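Local coordinates for ribokinase (Giardia lamblia, PDB 6WHJ) that phosphorylates the 5-hydroxyl of D-ribose with ATP, probably as its magnesium complex, to give D-ribose 5-phosphate, at the interface of chains A and B. Sequence-based numbering; all coordinates share one arbitrary frame. Chains: chain A/B, Ribokinase.

The interface of chains A and B. Residues chain A 23, 27, 32-35; chain B 113-115.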
loop_
_atom_site.group_PDB
_atom_site.type_symbol
_atom_site.label_atom_id
_atom_site.label_comp_id
_atom_site.label_asym_id
_atom_site.label_seq_id
_atom_site.Cartn_x
_atom_site.Cartn_y
_atom_site.Cartn_z
ATOM N N VAL A 23 0.489 0.611 -10.995
ATOM C CA VAL A 23 1.240 1.781 -11.416
ATOM C C VAL A 23 1.940 1.475 -12.734
ATOM O O VAL A 23 2.116 0.315 -13.120
ATOM C CB VAL A 23 2.272 2.187 -10.343
ATOM C CG1 VAL A 23 1.568 2.507 -9.043
ATOM C CG2 VAL A 23 3.281 1.073 -10.137
ATOM N N PRO A 27 7.441 3.467 -7.789
ATOM C CA PRO A 27 7.991 4.742 -7.332
ATOM C C PRO A 27 9.404 4.509 -6.839
ATOM O O PRO A 27 9.758 3.406 -6.421
ATOM C CB PRO A 27 7.056 5.149 -6.191
ATOM C CG PRO A 27 6.524 3.838 -5.672
ATOM C CD PRO A 27 6.384 2.960 -6.892
ATOM N N THR A 32 6.301 10.474 -4.943
ATOM C CA THR A 32 4.854 10.311 -4.895
ATOM C C THR A 32 4.350 10.186 -6.328
ATOM O O THR A 32 4.555 11.094 -7.144
ATOM C CB THR A 32 4.161 11.494 -4.214
ATOM O OG1 THR A 32 4.487 11.544 -2.821
ATOM C CG2 THR A 32 2.657 11.353 -4.341
ATOM N N ILE A 33 3.733 9.047 -6.643
ATOM C CA ILE A 33 3.129 8.812 -7.943
ATOM C C ILE A 33 1.673 8.424 -7.732
ATOM O O ILE A 33 1.229 8.160 -6.611
ATOM C CB ILE A 33 3.871 7.737 -8.754
ATOM C CG1 ILE A 33 3.709 6.362 -8.098
ATOM C CG2 ILE A 33 5.339 8.120 -8.919
ATOM C CD1 ILE A 33 4.381 5.261 -8.848
ATOM N N ASN A 34 0.922 8.433 -8.835
ATOM C CA ASN A 34 -0.475 8.018 -8.874
ATOM C C ASN A 34 -0.628 6.597 -9.424
ATOM O O ASN A 34 0.144 6.145 -10.274
ATOM C CB ASN A 34 -1.290 9.007 -9.707
ATOM C CG ASN A 34 -1.554 10.302 -8.958
ATOM O OD1 ASN A 34 -2.461 10.367 -8.130
ATOM N ND2 ASN A 34 -0.740 11.329 -9.221
ATOM N N GLY A 35 -1.656 5.902 -8.946
ATOM C CA GLY A 35 -1.945 4.562 -9.409
ATOM C C GLY A 35 -3.420 4.247 -9.276
ATOM O O GLY A 35 -4.232 5.095 -8.906
ATOM N N ILE B 113 5.110 6.615 -2.022
ATOM C CA ILE B 113 3.689 6.924 -1.945
ATOM C C ILE B 113 3.066 6.689 -3.308
ATOM O O ILE B 113 3.534 7.235 -4.314
ATOM C CB ILE B 113 3.432 8.370 -1.485
ATOM C CG1 ILE B 113 4.130 8.634 -0.154
ATOM C CG2 ILE B 113 1.947 8.613 -1.334
ATOM C CD1 ILE B 113 3.913 10.020 0.374
ATOM N N VAL B 114 2.007 5.886 -3.336
ATOM C CA VAL B 114 1.165 5.713 -4.510
ATOM C C VAL B 114 -0.242 6.143 -4.122
ATOM O O VAL B 114 -0.838 5.574 -3.197
ATOM C CB VAL B 114 1.161 4.267 -5.026
ATOM C CG1 VAL B 114 0.264 4.175 -6.253
ATOM C CG2 VAL B 114 2.553 3.808 -5.352
ATOM N N ILE B 115 -0.765 7.142 -4.821
ATOM C CA ILE B 115 -2.099 7.670 -4.561
ATOM C C ILE B 115 -3.077 7.074 -5.564
ATOM O O ILE B 115 -2.822 7.074 -6.777
ATOM C CB ILE B 115 -2.107 9.205 -4.641
ATOM C CG1 ILE B 115 -1.091 9.785 -3.653
ATOM C CG2 ILE B 115 -3.487 9.734 -4.385
ATOM C CD1 ILE B 115 -1.026 11.295 -3.648
HETATM O O HOH W 1 -4.553 7.987 -8.908
#
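B:Val114 holds CG1 anti to its backbone N (chi1 -180°), which sends its two methyls toward different partners in chain A: CG1 meets A:Val23 CG1 at 3.5 Å, while CG2 lies against A:Ile33 CG1 and touches CG of the A:Pro27 ring, the proline side chain crossing the valine at about a right angle. A:Ile33 answers with its CG1 between the backbone N and the carbonyl carbon (chi1 68°), turned toward that same valine. The two strands, 32-34 of chain A and 111-116 of chain B, pair in parallel; in each, successive side chains point to opposite faces. On the other face the methyl CG2 of A:Thr32 reaches B:Ile115 CD1 at 3.7 Å, OG1 packs against CB and CD1 of B:Ile113, and OD1 of A:Asn34 lies beside CB of B:Ile115.

A:Ile33 bonds through both its backbone N-H and its carbonyl O: its N gives to B:Ile113 O at 3.0 Å, and its O takes the N-H of B:Ile115 at 2.9 Å. The ladder continues with A:Gly35 N giving to B:Ile115 O at 2.7 Å. A water 2.9 Å from that same B:Ile115 O also contacts A:Gly35 O and, more loosely, the amide oxygen OD1 of A:Asn34. The contact's centre lies about 25 Å from A:Asp274, the predicted proton acceptor. Main-chain pairing sets the register and side chains pack both faces, a common division of labour; repeated with the chains exchanged, it helps hold the ribokinase homodimer together.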